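Local coordinates for protein putative pyridoxal phosphate-dependent transferase (Clostridium difficile, PDB 4DQ6) that is a putative pyridoxal phosphate-dependent transferase of the class I and II aminotransferase family and binds pyridoxal-5'-phosphate, at residues Ile303-Leu317 with Lys321-Leu335. Numbering follows the deposited sequence.
Sequences IDFAIKYINENMPKL and KPEGTYLLWVDFSAL
Lys-321 NZ donates to Asp-304 OD1 at 2.8 Å, meeting the syn lone pair of the carboxylate in a salt bridge that ties helix 289-313 to the chain ahead of strand 327-331. Glu-300, a turn earlier on the same helix, is a second anionic partner for this ammonium. An extended chain whose CG lies anti to the backbone N (chi1 -177°) carries the lysine across the flank of the helix, leaning back toward its earlier turns, and its methylenes cross Ile-303 and Ile-307 at about a right angle; Ile-307 CD1 comes 3.6 Å from Lys-321 CB. Further along, Ile-310 CD1 and Leu-328 CD2 meet tip to tip at 4.0 Å, with Ala-306 CB beside the same leucine methyl. Beyond the helix, Leu-317 lays both its methyls over one face of the Phe-332 ring: CD2 makes a CH-pi contact 3.9 Å from the centroid, and CD1 stands over the same face beside CE2 and CZ. Backbone polar groups here are joined by one water, which donates to Lys-316 O (2.7 Å) and Asp-331 O (2.9 Å) and accepts from Ala-334 N. After the strand, Ser-333 N closes an Asx turn on Asp-331 OD1, and Ser-333 OG donates to the same oxygen. Helix segment 303-313 and strand 327-331 run nearly parallel, 18° apart, an alpha/beta packing of the C-terminal part of helix 289-313 against strands 318-319 and 327-331 in the small antiparallel sheet of this aminotransferase-family fold.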
# COMPACT_ATOMS: atom_id res chain seq x y z
N ILE A 303 13.95 30.07 -2.11
CA ILE A 303 14.51 30.15 -0.76
C ILE A 303 15.20 31.49 -0.53
O ILE A 303 14.93 32.18 0.44
CB ILE A 303 15.43 28.96 -0.52
CG1 ILE A 303 14.61 27.70 -0.30
CG2 ILE A 303 16.32 29.26 0.67
CD1 ILE A 303 15.40 26.40 -0.45
N ASP A 304 16.02 31.88 -1.48
CA ASP A 304 16.72 33.17 -1.41
C ASP A 304 15.71 34.35 -1.40
O ASP A 304 15.85 35.26 -0.60
CB ASP A 304 17.71 33.25 -2.57
CG ASP A 304 18.92 32.39 -2.39
OD1 ASP A 304 19.20 31.94 -1.24
OD2 ASP A 304 19.58 32.17 -3.40
N PHE A 305 14.66 34.25 -2.21
CA PHE A 305 13.61 35.28 -2.25
C PHE A 305 12.90 35.38 -0.90
O PHE A 305 12.71 36.49 -0.37
CB PHE A 305 12.62 35.00 -3.38
CG PHE A 305 11.36 35.79 -3.27
CD1 PHE A 305 11.32 37.08 -3.76
CD2 PHE A 305 10.24 35.28 -2.62
CE1 PHE A 305 10.17 37.84 -3.65
CE2 PHE A 305 9.08 36.04 -2.51
CZ PHE A 305 9.06 37.32 -3.00
N ALA A 306 12.57 34.23 -0.31
CA ALA A 306 11.85 34.21 0.95
C ALA A 306 12.66 34.77 2.09
O ALA A 306 12.16 35.49 2.91
CB ALA A 306 11.36 32.81 1.28
N ILE A 307 13.93 34.40 2.14
CA ILE A 307 14.79 34.88 3.21
C ILE A 307 15.01 36.38 3.07
O ILE A 307 14.93 37.09 4.05
CB ILE A 307 16.11 34.10 3.23
CG1 ILE A 307 15.85 32.69 3.68
CG2 ILE A 307 17.14 34.75 4.14
CD1 ILE A 307 17.02 31.77 3.49
N LYS A 308 15.23 36.87 1.85
CA LYS A 308 15.35 38.32 1.63
C LYS A 308 14.06 39.05 2.04
O LYS A 308 14.10 40.06 2.77
CB LYS A 308 15.71 38.57 0.17
CG LYS A 308 15.83 40.04 -0.23
CD LYS A 308 16.25 40.20 -1.69
CE LYS A 308 15.74 41.51 -2.27
NZ LYS A 308 16.44 42.65 -1.60
N TYR A 309 12.90 38.49 1.65
CA TYR A 309 11.63 39.08 2.00
C TYR A 309 11.42 39.14 3.50
O TYR A 309 11.07 40.18 4.04
CB TYR A 309 10.47 38.33 1.36
CG TYR A 309 9.18 39.04 1.44
CD1 TYR A 309 8.37 39.00 2.57
CD2 TYR A 309 8.73 39.78 0.34
CE1 TYR A 309 7.15 39.70 2.62
CE2 TYR A 309 7.54 40.48 0.40
CZ TYR A 309 6.75 40.41 1.52
OH TYR A 309 5.58 41.11 1.60
N ILE A 310 11.73 38.04 4.20
CA ILE A 310 11.56 37.99 5.66
C ILE A 310 12.51 39.00 6.34
O ILE A 310 12.09 39.76 7.23
CB ILE A 310 11.81 36.57 6.27
CG1 ILE A 310 10.71 35.58 5.85
CG2 ILE A 310 11.91 36.62 7.79
CD1 ILE A 310 11.13 34.12 5.95
N ASN A 311 13.76 39.04 5.90
CA ASN A 311 14.74 39.92 6.52
C ASN A 311 14.44 41.39 6.30
O ASN A 311 14.67 42.23 7.16
CB ASN A 311 16.16 39.57 6.04
CG ASN A 311 16.68 38.23 6.56
OD1 ASN A 311 16.19 37.66 7.56
ND2 ASN A 311 17.68 37.72 5.90
N GLU A 312 13.88 41.71 5.15
CA GLU A 312 13.47 43.08 4.83
C GLU A 312 12.12 43.48 5.44
O GLU A 312 11.95 44.62 5.95
CB GLU A 312 13.52 43.25 3.29
CG GLU A 312 14.96 43.19 2.82
CD GLU A 312 15.18 43.42 1.34
OE1 GLU A 312 14.19 43.65 0.58
OE2 GLU A 312 16.39 43.34 0.95
N ASN A 313 11.15 42.58 5.41
CA ASN A 313 9.76 42.94 5.75
C ASN A 313 9.27 42.41 7.09
O ASN A 313 8.34 42.94 7.65
CB ASN A 313 8.82 42.52 4.63
CG ASN A 313 9.19 43.16 3.31
OD1 ASN A 313 9.14 44.39 3.18
ND2 ASN A 313 9.64 42.37 2.38
N MET A 314 9.90 41.36 7.61
CA MET A 314 9.55 40.77 8.94
C MET A 314 10.79 40.51 9.78
O MET A 314 11.11 39.37 10.13
CB MET A 314 8.76 39.47 8.76
CG MET A 314 7.50 39.67 7.93
SD MET A 314 6.50 38.22 7.64
CE MET A 314 7.18 37.52 6.13
N PRO A 315 11.52 41.59 10.13
CA PRO A 315 12.85 41.42 10.69
C PRO A 315 12.88 40.85 12.11
O PRO A 315 13.97 40.44 12.58
CB PRO A 315 13.45 42.82 10.66
CG PRO A 315 12.26 43.71 10.65
CD PRO A 315 11.24 42.99 9.79
N LYS A 316 11.74 40.82 12.79
CA LYS A 316 11.66 40.12 14.08
C LYS A 316 11.76 38.58 13.93
O LYS A 316 12.17 37.89 14.86
CB LYS A 316 10.40 40.50 14.87
CG LYS A 316 10.48 41.91 15.50
CD LYS A 316 9.11 42.49 15.76
CE LYS A 316 9.20 43.85 16.43
NZ LYS A 316 7.87 44.54 16.49
N LEU A 317 11.42 38.06 12.75
CA LEU A 317 11.54 36.64 12.49
C LEU A 317 13.00 36.33 12.17
O LEU A 317 13.75 37.17 11.65
CB LEU A 317 10.71 36.20 11.28
CG LEU A 317 9.22 36.58 11.37
CD1 LEU A 317 8.46 35.98 10.22
CD2 LEU A 317 8.58 36.21 12.73
N LYS A 321 19.14 29.70 6.10
CA LYS A 321 18.91 29.05 4.79
C LYS A 321 19.13 27.52 4.98
O LYS A 321 20.17 27.09 5.52
CB LYS A 321 19.86 29.58 3.75
CG LYS A 321 19.67 29.04 2.37
CD LYS A 321 20.51 29.78 1.35
CE LYS A 321 20.46 29.08 0.02
NZ LYS A 321 21.09 29.94 -1.06
N PRO A 322 18.18 26.70 4.56
CA PRO A 322 18.40 25.25 4.66
C PRO A 322 19.45 24.77 3.70
O PRO A 322 19.69 25.37 2.67
CB PRO A 322 17.08 24.66 4.23
CG PRO A 322 16.41 25.73 3.39
CD PRO A 322 16.90 27.05 3.91
N GLU A 323 20.11 23.68 4.03
CA GLU A 323 21.07 23.01 3.19
C GLU A 323 20.41 21.98 2.26
O GLU A 323 20.93 21.67 1.15
CB GLU A 323 22.10 22.32 4.09
CG GLU A 323 22.89 23.32 4.93
CD GLU A 323 23.67 22.73 6.09
OE1 GLU A 323 23.55 21.54 6.27
OE2 GLU A 323 24.38 23.56 6.76
N GLY A 324 19.25 21.48 2.68
CA GLY A 324 18.44 20.56 1.91
C GLY A 324 17.02 20.58 2.36
O GLY A 324 16.69 21.28 3.34
N THR A 325 16.18 19.80 1.65
CA THR A 325 14.73 19.85 1.70
C THR A 325 14.23 21.15 1.02
O THR A 325 15.00 22.08 0.76
CB THR A 325 14.13 19.77 3.13
OG1 THR A 325 14.10 21.02 3.81
CG2 THR A 325 14.82 18.68 3.95
N TYR A 326 12.92 21.17 0.79
CA TYR A 326 12.26 22.40 0.35
C TYR A 326 11.47 23.11 1.39
O TYR A 326 10.53 23.89 1.11
CB TYR A 326 11.42 22.11 -0.89
CG TYR A 326 10.41 20.97 -0.83
CD1 TYR A 326 9.26 21.07 -0.08
CD2 TYR A 326 10.59 19.83 -1.61
CE1 TYR A 326 8.32 20.06 -0.11
CE2 TYR A 326 9.64 18.81 -1.62
CZ TYR A 326 8.48 18.97 -0.90
OH TYR A 326 7.47 18.06 -0.93
N LEU A 327 11.84 22.88 2.64
CA LEU A 327 11.10 23.28 3.81
C LEU A 327 11.90 24.33 4.55
O LEU A 327 13.09 24.11 4.82
CB LEU A 327 10.82 22.04 4.70
CG LEU A 327 10.04 20.92 3.98
CD1 LEU A 327 10.10 19.61 4.82
CD2 LEU A 327 8.60 21.27 3.63
N LEU A 328 11.26 25.42 4.91
CA LEU A 328 11.89 26.55 5.56
C LEU A 328 11.45 26.58 7.03
O LEU A 328 10.27 26.40 7.34
CB LEU A 328 11.42 27.87 4.88
CG LEU A 328 12.29 29.10 5.15
CD1 LEU A 328 13.68 29.01 4.52
CD2 LEU A 328 11.53 30.34 4.60
N TRP A 329 12.41 26.76 7.94
CA TRP A 329 12.20 26.68 9.37
C TRP A 329 12.40 28.04 9.95
O TRP A 329 13.54 28.55 10.00
CB TRP A 329 13.19 25.69 9.91
CG TRP A 329 13.14 25.30 11.40
CD1 TRP A 329 14.17 25.37 12.37
CD2 TRP A 329 12.04 24.64 12.08
NE1 TRP A 329 13.73 24.86 13.48
CE2 TRP A 329 12.49 24.39 13.41
CE3 TRP A 329 10.74 24.29 11.74
CZ2 TRP A 329 11.67 23.79 14.36
CZ3 TRP A 329 9.94 23.65 12.65
CH2 TRP A 329 10.39 23.43 13.98
N VAL A 330 11.28 28.68 10.34
CA VAL A 330 11.31 30.10 10.68
C VAL A 330 10.92 30.30 12.15
O VAL A 330 9.93 29.77 12.60
CB VAL A 330 10.31 30.89 9.79
CG1 VAL A 330 10.30 32.37 10.15
CG2 VAL A 330 10.59 30.68 8.31
N ASP A 331 11.78 31.02 12.88
CA ASP A 331 11.59 31.30 14.28
C ASP A 331 10.78 32.59 14.44
O ASP A 331 11.22 33.66 14.03
CB ASP A 331 12.97 31.44 14.89
CG ASP A 331 12.94 31.73 16.37
OD1 ASP A 331 11.87 31.66 17.00
OD2 ASP A 331 14.04 32.04 16.87
N PHE A 332 9.61 32.44 15.05
CA PHE A 332 8.69 33.54 15.38
C PHE A 332 8.72 33.96 16.84
O PHE A 332 7.91 34.75 17.29
CB PHE A 332 7.25 33.11 15.08
CG PHE A 332 6.90 33.00 13.64
CD1 PHE A 332 7.41 32.02 12.84
CD2 PHE A 332 5.95 33.89 13.09
CE1 PHE A 332 7.05 31.94 11.51
CE2 PHE A 332 5.57 33.81 11.77
CZ PHE A 332 6.12 32.80 10.96
N SER A 333 9.65 33.42 17.62
CA SER A 333 9.62 33.59 19.05
C SER A 333 9.78 35.06 19.49
O SER A 333 9.26 35.45 20.55
CB SER A 333 10.70 32.73 19.74
OG SER A 333 11.99 33.09 19.34
N ALA A 334 10.45 35.89 18.69
CA ALA A 334 10.69 37.30 19.09
C ALA A 334 9.38 38.11 19.13
O ALA A 334 9.36 39.19 19.68
CB ALA A 334 11.73 37.98 18.18
N LEU A 335 8.30 37.58 18.58
CA LEU A 335 6.95 38.22 18.68
C LEU A 335 6.33 38.12 20.08
O LEU A 335 5.32 38.80 20.40
CB LEU A 335 5.98 37.60 17.68
CG LEU A 335 6.39 37.63 16.20
CD1 LEU A 335 5.37 36.95 15.30
CD2 LEU A 335 6.60 39.07 15.72
O HOH W 1 11.81 35.54 16.09